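Local coordinates for protein CcbJ (Streptomyces caelestis, PDB 4HGZ) that belongs to the S-adenosyl-L-methionine-dependent methyltransferases and probably transfers a methyl group to a nitrogen atom of its substrate, at residues F56-A61 and L83-H88; R75-L80 and N111-V116; S131-A136 and E158-G163; T165-C170 and A252-R257. All coordinates share one frame; numbering follows the deposited sequence.

How the contacts relate
All four contacts reach the mixed seven-stranded sheet of the methyltransferase fold. Contacts 1 and 2 interleave along the chain, and their centres lie about 10 Å apart: helix 77-82 runs directly on toward strand 87-91, and strand 113-117 is paired beside it. Contact 3 follows in sequence, about 11 Å from contact 1 centre to centre, and contact 4 comes last, its centre about 14 Å from that of contact 3 but about 19 Å from that of contact 2, which it does not touch. Strands 130-135 and 164-171 are neighbours in the sheet and join contacts 3 and 4. Helix 50-61 borders every contact and so runs beside both early and later strands of the sheet.

Contact 1: F56-A61 and L83-H88; sequences FVAALA and LGVEVH
Helix 50-61, one of the helices that cover the sheet of the methyltransferase fold, meets the turn leading into strand 87-91 through Ala58 and Ala61 on one side and Leu83 and Val85 on the other. The interface is wholly apolar, with no hydrogen bond between the two segments. The CB of Ala58 meets two branches, which come from directions roughly at right angles: CD1 of Leu83 lies 3.6 Å from it and CG2 of Val85 4.0 Å. One helical turn on, Ala61 directs its methyl at the other branch of Val85, with CB 4.4 Å from CG1. The valine can serve both alanines because its CG1 stands opposite the backbone N (chi1 -179°) while CG2 lies beside that N, which turns one methyl to each alanine. Small alanine side chains let the backbones approach to 6.7 Å between the CA atoms of Ala58 and Val85. Beneath them, Val85 and Ala61 also pack on Val66, the first residue of strand 66-69. Ala58 and Ala59 belong to the lithium ion site, and the side chain of Ala61 is about 4 Å from the ion. A helix packed in this way on the parallel part of a mixed sheet is typical of the Rossmann-like fold of S-adenosyl-L-methionine-dependent methyltransferases.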
loop_
_atom_site.group_PDB
_atom_site.type_symbol
_atom_site.label_atom_id
_atom_site.label_comp_id
_atom_site.label_asym_id
_atom_site.label_seq_id
_atom_site.Cartn_x
_atom_site.Cartn_y
_atom_site.Cartn_z
ATOM N N PHE C 56 19.863 -25.515 -19.656
ATOM C CA PHE C 56 19.197 -26.254 -18.594
ATOM C C PHE C 56 18.612 -27.566 -19.094
ATOM O O PHE C 56 18.927 -28.627 -18.564
ATOM C CB PHE C 56 18.100 -25.413 -17.949
ATOM C CG PHE C 56 17.540 -26.021 -16.700
ATOM C CD1 PHE C 56 18.071 -25.706 -15.467
ATOM C CD2 PHE C 56 16.483 -26.905 -16.759
ATOM C CE1 PHE C 56 17.560 -26.270 -14.319
ATOM C CE2 PHE C 56 15.965 -27.475 -15.611
ATOM C CZ PHE C 56 16.507 -27.161 -14.393
ATOM N N VAL C 57 17.755 -27.496 -20.109
ATOM C CA VAL C 57 17.144 -28.705 -20.660
ATOM C C VAL C 57 18.196 -29.671 -21.224
ATOM O O VAL C 57 18.195 -30.860 -20.891
ATOM C CB VAL C 57 16.066 -28.374 -21.709
ATOM C CG1 VAL C 57 15.653 -29.617 -22.452
ATOM C CG2 VAL C 57 14.859 -27.746 -21.036
ATOM N N ALA C 58 19.105 -29.155 -22.051
ATOM C CA ALA C 58 20.219 -29.957 -22.584
ATOM C C ALA C 58 20.918 -30.784 -21.508
ATOM O O ALA C 58 21.138 -31.982 -21.689
ATOM C CB ALA C 58 21.230 -29.070 -23.289
ATOM N N ALA C 59 21.272 -30.148 -20.394
ATOM C CA ALA C 59 21.955 -30.849 -19.302
ATOM C C ALA C 59 21.159 -32.056 -18.817
ATOM O O ALA C 59 21.730 -33.014 -18.299
ATOM C CB ALA C 59 22.259 -29.896 -18.136
ATOM N N LEU C 60 19.841 -32.002 -18.992
ATOM C CA LEU C 60 18.964 -33.100 -18.602
ATOM C C LEU C 60 18.645 -34.034 -19.768
ATOM O O LEU C 60 18.026 -35.077 -19.575
ATOM C CB LEU C 60 17.652 -32.548 -18.055
ATOM C CG LEU C 60 17.689 -31.854 -16.695
ATOM C CD1 LEU C 60 16.384 -31.106 -16.455
ATOM C CD2 LEU C 60 17.945 -32.857 -15.575
ATOM N N ALA C 61 19.070 -33.664 -20.971
ATOM C CA ALA C 61 18.581 -34.318 -22.190
ATOM C C ALA C 61 19.037 -35.757 -22.421
ATOM O O ALA C 61 18.258 -36.572 -22.899
ATOM C CB ALA C 61 18.880 -33.465 -23.419
ATOM N N LEU C 83 22.834 -26.704 -29.425
ATOM C CA LEU C 83 23.576 -27.546 -28.490
ATOM C C LEU C 83 23.546 -29.010 -28.919
ATOM O O LEU C 83 23.968 -29.900 -28.166
ATOM C CB LEU C 83 23.013 -27.411 -27.073
ATOM C CG LEU C 83 22.658 -26.011 -26.566
ATOM C CD1 LEU C 83 21.871 -26.114 -25.272
ATOM C CD2 LEU C 83 23.899 -25.172 -26.365
ATOM N N GLY C 84 23.040 -29.249 -30.126
ATOM C CA GLY C 84 22.968 -30.597 -30.694
ATOM C C GLY C 84 21.830 -31.460 -30.173
ATOM O O GLY C 84 21.878 -32.688 -30.282
ATOM N N VAL C 85 20.810 -30.816 -29.609
ATOM C CA VAL C 85 19.652 -31.505 -29.051
ATOM C C VAL C 85 18.486 -31.572 -30.049
ATOM O O VAL C 85 18.081 -30.556 -30.617
ATOM C CB VAL C 85 19.158 -30.758 -27.804
ATOM C CG1 VAL C 85 17.975 -31.467 -27.192
ATOM C CG2 VAL C 85 20.273 -30.626 -26.795
ATOM N N GLU C 86 17.936 -32.763 -30.256
ATOM C CA GLU C 86 16.767 -32.909 -31.130
ATOM C C GLU C 86 15.485 -32.484 -30.404
ATOM O O GLU C 86 15.114 -33.068 -29.384
ATOM C CB GLU C 86 16.637 -34.346 -31.638
ATOM C CG GLU C 86 15.509 -34.532 -32.644
ATOM C CD GLU C 86 15.358 -35.971 -33.118
ATOM O OE1 GLU C 86 16.320 -36.757 -33.013
ATOM O OE2 GLU C 86 14.262 -36.318 -33.601
ATOM N N VAL C 87 14.816 -31.464 -30.939
ATOM C CA VAL C 87 13.622 -30.913 -30.306
ATOM C C VAL C 87 12.346 -31.082 -31.133
ATOM O O VAL C 87 12.197 -30.485 -32.203
ATOM C CB VAL C 87 13.771 -29.412 -30.023
ATOM C CG1 VAL C 87 12.526 -28.901 -29.363
ATOM C CG2 VAL C 87 14.940 -29.157 -29.132
ATOM N N HIS C 88 11.424 -31.892 -30.632
ATOM C CA HIS C 88 10.065 -31.916 -31.160
ATOM C C HIS C 88 9.257 -30.847 -30.426
ATOM O O HIS C 88 9.190 -30.847 -29.192
ATOM C CB HIS C 88 9.452 -33.291 -30.921
ATOM C CG HIS C 88 10.219 -34.400 -31.567
ATOM N ND1 HIS C 88 9.753 -35.697 -31.628
ATOM C CD2 HIS C 88 11.412 -34.395 -32.208
ATOM C CE1 HIS C 88 10.634 -36.445 -32.268
ATOM N NE2 HIS C 88 11.648 -35.679 -32.632
#

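Contact 2: R75-L80 and N111-V116; sequences RVAFPL and NLVVPV
Phe78 carries its CG beside the backbone N and opposite the carbonyl carbon (chi1 -69°), a setting that swings the ring back toward Val113 even though its CB leaves the helix in the other direction. Val113 has CG1 opposite its own backbone N (chi1 -173°) and CG2 beside it; with this division CG2 takes the ring and CG1 the methyl of Ala77. CG2 lies 4.0 Å from Phe78 CE1 and equally close to CD1, coming at the CD1-CE1 side of the ring obliquely; the two side chains run at about a right angle. CG1 reaches the helix itself, where it is 4.4 Å from Ala77 CB. The carbonyl oxygen of Ala77 also comes within 4.3 Å of Val113 CG2. Ala77 and Val113 are the nearest residues of the two backbones, with 6.8 Å between their CA atoms. All three touching residues are buried, and dispersion between hydrocarbon groups accounts for the contact.

Around these residues, Phe78 stacks on the ring of His107 and packs against Leu100 and Lys103 of helix 94-106, while strand 113-117 is tied to strand 87-91 by backbone hydrogen bonds of Leu112 and Val114 with Val87. Arg75, which binds S-adenosyl-L-homocysteine in a liganded structure of this protein although none is bound to this chain, lies near the start of helix 77-82 and forms a salt bridge with Asp49. Ala77 closes a sequence resembling the GxGxxA pattern, consistent with the strand-turn-helix of a Rossmann-like cofactor site.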
loop_
_atom_site.group_PDB
_atom_site.type_symbol
_atom_site.label_atom_id
_atom_site.label_comp_id
_atom_site.label_asym_id
_atom_site.label_seq_id
_atom_site.Cartn_x
_atom_site.Cartn_y
_atom_site.Cartn_z
ATOM N N ARG C 75 11.780 -19.961 -29.485
ATOM C CA ARG C 75 12.620 -19.179 -28.585
ATOM C C ARG C 75 13.611 -20.054 -27.823
ATOM O O ARG C 75 14.777 -19.694 -27.665
ATOM C CB ARG C 75 11.762 -18.387 -27.607
ATOM C CG ARG C 75 12.558 -17.536 -26.675
ATOM C CD ARG C 75 11.666 -16.786 -25.702
ATOM N NE ARG C 75 10.931 -17.672 -24.800
ATOM C CZ ARG C 75 11.393 -18.104 -23.629
ATOM N NH1 ARG C 75 12.603 -17.745 -23.216
ATOM N NH2 ARG C 75 10.641 -18.894 -22.869
ATOM N N VAL C 76 13.141 -21.203 -27.355
ATOM C CA VAL C 76 13.994 -22.163 -26.668
ATOM C C VAL C 76 14.492 -23.268 -27.607
ATOM O O VAL C 76 15.588 -23.794 -27.430
ATOM C CB VAL C 76 13.243 -22.809 -25.487
ATOM C CG1 VAL C 76 14.193 -23.629 -24.628
ATOM C CG2 VAL C 76 12.539 -21.736 -24.650
ATOM N N ALA C 77 13.690 -23.608 -28.610
ATOM C CA ALA C 77 13.990 -24.732 -29.503
ATOM C C ALA C 77 15.256 -24.522 -30.335
ATOM O O ALA C 77 16.070 -25.432 -30.477
ATOM C CB ALA C 77 12.790 -25.047 -30.409
ATOM N N PHE C 78 15.437 -23.327 -30.875
ATOM C CA PHE C 78 16.620 -23.088 -31.692
ATOM C C PHE C 78 17.926 -23.055 -30.889
ATOM O O PHE C 78 18.928 -23.648 -31.299
ATOM C CB PHE C 78 16.444 -21.837 -32.554
ATOM C CG PHE C 78 15.419 -22.009 -33.626
ATOM C CD1 PHE C 78 15.615 -22.933 -34.640
ATOM C CD2 PHE C 78 14.249 -21.278 -33.611
ATOM C CE1 PHE C 78 14.670 -23.109 -35.622
ATOM C CE2 PHE C 78 13.301 -21.455 -34.591
ATOM C CZ PHE C 78 13.514 -22.366 -35.599
ATOM N N PRO C 79 17.931 -22.348 -29.752
ATOM C CA PRO C 79 19.087 -22.505 -28.884
ATOM C C PRO C 79 19.306 -23.970 -28.519
ATOM O O PRO C 79 20.443 -24.403 -28.396
ATOM C CB PRO C 79 18.708 -21.679 -27.659
ATOM C CG PRO C 79 17.915 -20.561 -28.245
ATOM C CD PRO C 79 17.113 -21.185 -29.369
ATOM N N LEU C 80 18.235 -24.738 -28.357
ATOM C CA LEU C 80 18.418 -26.165 -28.125
ATOM C C LEU C 80 19.134 -26.805 -29.305
ATOM O O LEU C 80 20.032 -27.631 -29.138
ATOM C CB LEU C 80 17.088 -26.864 -27.869
ATOM C CG LEU C 80 16.757 -26.970 -26.375
ATOM C CD1 LEU C 80 15.324 -27.433 -26.144
ATOM C CD2 LEU C 80 17.749 -27.901 -25.663
ATOM N N ASN C 111 17.388 -28.616 -38.816
ATOM C CA ASN C 111 17.097 -30.040 -38.941
ATOM C C ASN C 111 16.951 -30.747 -37.590
ATOM O O ASN C 111 16.410 -31.848 -37.521
ATOM C CB ASN C 111 18.158 -30.738 -39.789
ATOM C CG ASN C 111 19.521 -30.732 -39.126
ATOM O OD1 ASN C 111 19.784 -29.941 -38.221
ATOM N ND2 ASN C 111 20.391 -31.618 -39.569
ATOM N N LEU C 112 17.431 -30.128 -36.518
ATOM C CA LEU C 112 17.230 -30.701 -35.182
ATOM C C LEU C 112 15.881 -30.342 -34.555
ATOM O O LEU C 112 15.560 -30.809 -33.458
ATOM C CB LEU C 112 18.360 -30.311 -34.237
ATOM C CG LEU C 112 19.724 -30.921 -34.572
ATOM C CD1 LEU C 112 20.768 -30.423 -33.612
ATOM C CD2 LEU C 112 19.663 -32.435 -34.543
ATOM N N VAL C 113 15.103 -29.520 -35.257
ATOM C CA VAL C 113 13.792 -29.077 -34.778
ATOM C C VAL C 113 12.617 -29.715 -35.528
ATOM O O VAL C 113 12.510 -29.585 -36.737
ATOM C CB VAL C 113 13.638 -27.575 -34.935
ATOM C CG1 VAL C 113 12.350 -27.123 -34.270
ATOM C CG2 VAL C 113 14.840 -26.867 -34.346
ATOM N N VAL C 114 11.724 -30.377 -34.798
ATOM C CA VAL C 114 10.608 -31.066 -35.412
ATOM C C VAL C 114 9.295 -30.415 -35.013
ATOM O O VAL C 114 8.769 -30.674 -33.932
ATOM C CB VAL C 114 10.586 -32.537 -34.983
ATOM C CG1 VAL C 114 9.461 -33.284 -35.682
ATOM C CG2 VAL C 114 11.921 -33.178 -35.283
ATOM N N PRO C 115 8.751 -29.568 -35.893
ATOM C CA PRO C 115 7.545 -28.801 -35.584
ATOM C C PRO C 115 6.294 -29.676 -35.590
ATOM O O PRO C 115 6.021 -30.344 -36.583
ATOM C CB PRO C 115 7.471 -27.778 -36.726
ATOM C CG PRO C 115 8.712 -27.981 -37.559
ATOM C CD PRO C 115 9.210 -29.347 -37.272
ATOM N N VAL C 116 5.542 -29.666 -34.495
ATOM C CA VAL C 116 4.310 -30.442 -34.415
ATOM C C VAL C 116 3.100 -29.562 -34.136
ATOM O O VAL C 116 2.937 -29.063 -33.030
ATOM C CB VAL C 116 4.381 -31.480 -33.303
ATOM C CG1 VAL C 116 3.102 -32.313 -33.276
ATOM C CG2 VAL C 116 5.619 -32.349 -33.469
#

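Contact 3: S131-A136 and E158-G163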
loop_
_atom_site.group_PDB
_atom_site.type_symbol
_atom_site.label_atom_id
_atom_site.label_comp_id
_atom_site.label_asym_id
_atom_site.label_seq_id
_atom_site.Cartn_x
_atom_site.Cartn_y
_atom_site.Cartn_z
ATOM N N SER C 131 13.382 -37.681 -23.356
ATOM C CA SER C 131 14.290 -37.630 -22.216
ATOM C C SER C 131 13.850 -36.502 -21.316
ATOM O O SER C 131 14.042 -36.542 -20.105
ATOM C CB SER C 131 15.718 -37.381 -22.692
ATOM O OG SER C 131 15.816 -36.111 -23.317
ATOM N N VAL C 132 13.240 -35.495 -21.926
ATOM C CA VAL C 132 12.761 -34.336 -21.199
ATOM C C VAL C 132 11.513 -33.794 -21.877
ATOM O O VAL C 132 11.487 -33.609 -23.097
ATOM C CB VAL C 132 13.811 -33.226 -21.201
ATOM C CG1 VAL C 132 13.345 -32.046 -20.357
ATOM C CG2 VAL C 132 15.133 -33.756 -20.712
ATOM N N VAL C 133 10.471 -33.544 -21.093
ATOM C CA VAL C 133 9.313 -32.827 -21.611
ATOM C C VAL C 133 9.272 -31.528 -20.844
ATOM O O VAL C 133 9.372 -31.537 -19.611
ATOM C CB VAL C 133 8.008 -33.589 -21.368
ATOM C CG1 VAL C 133 6.852 -32.793 -21.880
ATOM C CG2 VAL C 133 8.052 -34.971 -22.033
ATOM N N PHE C 134 9.163 -30.403 -21.542
ATOM C CA PHE C 134 9.155 -29.141 -20.816
ATOM C C PHE C 134 8.167 -28.129 -21.325
ATOM O O PHE C 134 7.717 -28.179 -22.476
ATOM C CB PHE C 134 10.550 -28.513 -20.724
ATOM C CG PHE C 134 11.070 -27.969 -22.022
ATOM C CD1 PHE C 134 10.993 -26.610 -22.299
ATOM C CD2 PHE C 134 11.672 -28.807 -22.951
ATOM C CE1 PHE C 134 11.487 -26.095 -23.497
ATOM C CE2 PHE C 134 12.177 -28.300 -24.150
ATOM C CZ PHE C 134 12.080 -26.946 -24.423
ATOM N N ALA C 135 7.867 -27.187 -20.440
ATOM C CA ALA C 135 6.894 -26.163 -20.698
ATOM C C ALA C 135 7.386 -24.861 -20.074
ATOM O O ALA C 135 7.300 -24.668 -18.875
ATOM C CB ALA C 135 5.568 -26.577 -20.110
ATOM N N ALA C 136 7.899 -23.972 -20.910
ATOM C CA ALA C 136 8.481 -22.719 -20.460
ATOM C C ALA C 136 7.455 -21.594 -20.313
ATOM O O ALA C 136 6.307 -21.721 -20.722
ATOM C CB ALA C 136 9.582 -22.299 -21.408
ATOM N N GLU C 158 3.825 -40.034 -19.150
ATOM C CA GLU C 158 3.735 -41.263 -19.924
ATOM C C GLU C 158 4.602 -41.244 -21.180
ATOM O O GLU C 158 4.848 -42.282 -21.786
ATOM C CB GLU C 158 2.279 -41.546 -20.276
ATOM C CG GLU C 158 1.396 -41.845 -19.067
ATOM C CD GLU C 158 -0.096 -41.859 -19.402
ATOM O OE1 GLU C 158 -0.482 -41.357 -20.482
ATOM O OE2 GLU C 158 -0.889 -42.369 -18.579
ATOM N N LEU C 159 5.077 -40.064 -21.558
ATOM C CA LEU C 159 5.950 -39.920 -22.720
ATOM C C LEU C 159 7.442 -40.009 -22.377
ATOM O O LEU C 159 8.286 -40.150 -23.276
ATOM C CB LEU C 159 5.669 -38.594 -23.422
ATOM C CG LEU C 159 4.342 -38.501 -24.164
ATOM C CD1 LEU C 159 4.087 -37.067 -24.571
ATOM C CD2 LEU C 159 4.366 -39.402 -25.382
ATOM N N LEU C 160 7.765 -39.920 -21.085
ATOM C CA LEU C 160 9.159 -39.995 -20.637
ATOM C C LEU C 160 9.731 -41.405 -20.729
ATOM O O LEU C 160 9.040 -42.391 -20.457
ATOM C CB LEU C 160 9.288 -39.527 -19.193
ATOM C CG LEU C 160 8.717 -38.154 -18.868
ATOM C CD1 LEU C 160 8.773 -37.899 -17.364
ATOM C CD2 LEU C 160 9.490 -37.098 -19.630
ATOM N N GLU C 161 11.002 -41.495 -21.105
ATOM C CA GLU C 161 11.727 -42.742 -20.969
ATOM C C GLU C 161 12.057 -42.895 -19.499
ATOM O O GLU C 161 12.031 -41.914 -18.749
ATOM C CB GLU C 161 13.013 -42.707 -21.785
ATOM C CG GLU C 161 13.879 -41.502 -21.489
ATOM C CD GLU C 161 15.262 -41.608 -22.110
ATOM O OE1 GLU C 161 15.497 -42.549 -22.895
ATOM O OE2 GLU C 161 16.119 -40.749 -21.804
ATOM N N PRO C 162 12.355 -44.126 -19.068
ATOM C CA PRO C 162 12.776 -44.361 -17.685
ATOM C C PRO C 162 13.878 -43.383 -17.289
ATOM O O PRO C 162 14.887 -43.293 -17.979
ATOM C CB PRO C 162 13.330 -45.791 -17.723
ATOM C CG PRO C 162 13.464 -46.134 -19.194
ATOM C CD PRO C 162 12.407 -45.352 -19.878
ATOM N N GLY C 163 13.683 -42.649 -16.199
ATOM C CA GLY C 163 14.646 -41.624 -15.807
ATOM C C GLY C 163 14.417 -40.238 -16.391
ATOM O O GLY C 163 15.035 -39.261 -15.958
#
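Ser131 and Glu161 bring the two backbones to 5.9 Å between their CA atoms, yet no hydrogen bond joins the segments; the chain passes from the end of helix 146-159 through the brief strand 160-161 and then turns a corner at Pro162 and Gly163. The meeting is made by side chains. Leu160 directs its CD2 branch onto Val133, with 3.5 Å between that atom and Val133 CG2, and the same methyl lies 4.0 Å from Val133 N. The two side chains cross obliquely. Glu161 approaches Ser131 differently: its CG occupies the position between the backbone N and the carbonyl carbon (chi1 53°), and the extended remainder of the chain runs along the serine. There CG lies 4.0 Å from Ser131 CA, and OE2 lies 3.5 Å from Ser131 CB. The charge of the glutamate is answered by Arg64, whose NH1 forms a salt bridge with OE1. The serine hydroxyl turns to other partners, with OG in weak hydrogen bonds to the carbonyl oxygens of Ala61 and Pro65.

Helix 50-61 packs on one side of strand 130-135, where Val132 meets Val57 and Leu60, while Val133, the next residue, points the other way, to Leu160 and Phe166. Leu159, at the close of helix 146-159, packs on Leu67 and on Phe120, a residue that binds S-adenosyl-L-homocysteine in a liganded structure of the protein but has no such ligand here. Strand 164-171 then follows the corner and pairs in parallel with strand 130-135.

Contact 4: T165-C170 and A252-R257. With SO4 (sulfate ion), chain T.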
loop_
_atom_site.group_PDB
_atom_site.type_symbol
_atom_site.label_atom_id
_atom_site.label_comp_id
_atom_site.label_asym_id
_atom_site.label_seq_id
_atom_site.Cartn_x
_atom_site.Cartn_y
_atom_site.Cartn_z
ATOM N N THR C 165 12.724 -36.583 -17.291
ATOM C CA THR C 165 12.174 -35.563 -16.408
ATOM C C THR C 165 11.195 -34.628 -17.100
ATOM O O THR C 165 11.267 -34.411 -18.316
ATOM C CB THR C 165 13.280 -34.677 -15.807
ATOM O OG1 THR C 165 14.000 -34.037 -16.867
ATOM C CG2 THR C 165 14.239 -35.502 -14.969
ATOM N N PHE C 166 10.304 -34.051 -16.297
ATOM C CA PHE C 166 9.328 -33.064 -16.748
ATOM C C PHE C 166 9.658 -31.729 -16.097
ATOM O O PHE C 166 9.744 -31.630 -14.875
ATOM C CB PHE C 166 7.932 -33.515 -16.332
ATOM C CG PHE C 166 6.847 -32.524 -16.639
ATOM C CD1 PHE C 166 6.587 -32.141 -17.939
ATOM C CD2 PHE C 166 6.054 -32.011 -15.626
ATOM C CE1 PHE C 166 5.564 -31.233 -18.230
ATOM C CE2 PHE C 166 5.029 -31.111 -15.907
ATOM C CZ PHE C 166 4.787 -30.718 -17.220
ATOM N N VAL C 167 9.838 -30.699 -16.915
ATOM C CA VAL C 167 10.314 -29.412 -16.434
ATOM C C VAL C 167 9.326 -28.327 -16.800
ATOM O O VAL C 167 8.973 -28.188 -17.963
ATOM C CB VAL C 167 11.664 -29.050 -17.091
ATOM C CG1 VAL C 167 12.146 -27.692 -16.598
ATOM C CG2 VAL C 167 12.700 -30.124 -16.813
ATOM N N VAL C 168 8.889 -27.555 -15.811
ATOM C CA VAL C 168 7.986 -26.435 -16.049
ATOM C C VAL C 168 8.577 -25.174 -15.448
ATOM O O VAL C 168 9.322 -25.227 -14.476
ATOM C CB VAL C 168 6.590 -26.634 -15.385
ATOM C CG1 VAL C 168 5.982 -27.957 -15.782
ATOM C CG2 VAL C 168 6.710 -26.570 -13.899
ATOM N N GLN C 169 8.225 -24.040 -16.026
ATOM C CA GLN C 169 8.583 -22.766 -15.488
ATOM C C GLN C 169 7.309 -21.973 -15.375
ATOM O O GLN C 169 6.654 -21.702 -16.382
ATOM C CB GLN C 169 9.539 -22.062 -16.439
ATOM C CG GLN C 169 9.757 -20.587 -16.131
ATOM C CD GLN C 169 10.606 -19.926 -17.177
ATOM O OE1 GLN C 169 10.282 -19.947 -18.373
ATOM N NE2 GLN C 169 11.722 -19.352 -16.742
ATOM N N CYS C 170 6.961 -21.591 -14.153
ATOM C CA CYS C 170 5.676 -20.956 -13.875
ATOM C C CYS C 170 5.820 -19.762 -12.952
ATOM O O CYS C 170 6.693 -19.739 -12.096
ATOM C CB CYS C 170 4.746 -21.949 -13.182
ATOM S SG CYS C 170 4.573 -23.511 -13.980
ATOM N N ALA C 252 14.725 -20.721 -8.918
ATOM C CA ALA C 252 14.029 -19.483 -9.216
ATOM C C ALA C 252 14.030 -19.238 -10.708
ATOM O O ALA C 252 13.250 -18.442 -11.216
ATOM C CB ALA C 252 14.716 -18.312 -8.507
ATOM N N ASP C 253 14.932 -19.903 -11.410
ATOM C CA ASP C 253 15.168 -19.567 -12.800
ATOM C C ASP C 253 16.112 -20.588 -13.429
ATOM O O ASP C 253 16.609 -21.480 -12.743
ATOM C CB ASP C 253 15.748 -18.165 -12.888
ATOM C CG ASP C 253 17.176 -18.099 -12.376
ATOM O OD1 ASP C 253 17.760 -19.172 -12.097
ATOM O OD2 ASP C 253 17.712 -16.975 -12.261
ATOM N N PHE C 254 16.370 -20.469 -14.725
ATOM C CA PHE C 254 17.111 -21.542 -15.390
ATOM C C PHE C 254 18.598 -21.592 -15.070
ATOM O O PHE C 254 19.293 -22.494 -15.524
ATOM C CB PHE C 254 16.883 -21.538 -16.904
ATOM C CG PHE C 254 15.547 -22.074 -17.307
ATOM C CD1 PHE C 254 15.197 -23.382 -17.010
ATOM C CD2 PHE C 254 14.629 -21.265 -17.958
ATOM C CE1 PHE C 254 13.950 -23.880 -17.370
ATOM C CE2 PHE C 254 13.388 -21.755 -18.317
ATOM C CZ PHE C 254 13.050 -23.066 -18.028
ATOM N N GLU C 255 19.096 -20.626 -14.307
ATOM C CA GLU C 255 20.507 -20.666 -13.922
ATOM C C GLU C 255 20.650 -21.216 -12.508
ATOM O O GLU C 255 21.710 -21.160 -11.912
ATOM C CB GLU C 255 21.168 -19.296 -14.051
ATOM C CG GLU C 255 20.913 -18.602 -15.385
ATOM C CD GLU C 255 21.816 -17.401 -15.593
ATOM O OE1 GLU C 255 23.036 -17.602 -15.754
ATOM O OE2 GLU C 255 21.313 -16.257 -15.594
ATOM N N ARG C 256 19.565 -21.753 -11.974
ATOM C CA ARG C 256 19.647 -22.506 -10.731
ATOM C C ARG C 256 19.827 -21.646 -9.486
ATOM O O ARG C 256 20.308 -22.128 -8.459
ATOM C CB ARG C 256 20.762 -23.551 -10.821
ATOM C CG ARG C 256 20.523 -24.561 -11.922
ATOM C CD ARG C 256 21.430 -25.773 -11.827
ATOM N NE ARG C 256 20.961 -26.812 -12.749
ATOM C CZ ARG C 256 21.120 -26.768 -14.075
ATOM N NH1 ARG C 256 21.740 -25.732 -14.651
ATOM N NH2 ARG C 256 20.654 -27.761 -14.833
ATOM N N ARG C 257 19.421 -20.385 -9.564
ATOM C CA ARG C 257 19.464 -19.532 -8.390
ATOM C C ARG C 257 18.491 -20.059 -7.362
ATOM O O ARG C 257 17.485 -20.668 -7.716
ATOM C CB ARG C 257 19.108 -18.096 -8.749
ATOM C CG ARG C 257 20.083 -17.474 -9.685
ATOM C CD ARG C 257 19.801 -16.023 -9.869
ATOM N NE ARG C 257 20.971 -15.376 -10.442
ATOM C CZ ARG C 257 21.170 -15.224 -11.741
ATOM N NH1 ARG C 257 20.267 -15.662 -12.604
ATOM N NH2 ARG C 257 22.270 -14.630 -12.167
HETATM S S SO4 T . 24.174 -13.943 -9.219
HETATM O O1 SO4 T . 25.520 -13.796 -8.672
HETATM O O2 SO4 T . 23.285 -12.978 -8.580
HETATM O O3 SO4 T . 24.217 -13.728 -10.669
HETATM O O4 SO4 T . 23.669 -15.283 -8.937
HETATM O O HOH W 1 12.428 -18.377 -14.109
#
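Phe254 reaches from the loop 252-257 to strand 164-171 and brings its ring up to Gln169 and Val167. Gln169 has CG opposite its backbone N (chi1 167°) and an extended chain beyond, which carries the amide to the CE2 corner of the ring, met obliquely; NE2 lies 3.3 Å from Phe254 CE2, and the amide and ring planes are inclined at 57°. Val167 meets the ring at its edge, close to its plane, with CG1 4.3 Å from CE1.

Both ends of the amide have polar partners. OE1 accepts a hydrogen bond from Phe137 N, and NE2 donates to a water at 2.9 Å, which in turn donates to Ala252 O at 3.0 Å, tying the strand to the loop a second time. Phe254 also meets the ring of Phe56 and touches Ala53 on helix 50-61.

The loop is shaped by a type I turn from Asp253 to Arg256. Asp253 OD1 accepts from Glu255 N, forming an Asx turn, and from Arg257 N on the opposite face of the carboxylate. Arg257 NH1 bridges to Asp253 OD2 (2.9 Å), almost exactly in the guanidinium plane, and to Glu255 OE2 (3.2 Å). The NE-NH2 edge of the Arg257 guanidinium holds a sulfate ion, probably from the crystallisation liquor, through NH2 to O3 and NE to O4 bonds; Arg258 N of a second subunit binds the same ion. The chemistry thus divides in two: an aromatic and amide core is buried against the sheet, while a charged network, likely to stabilise the turn, lies on its outer side.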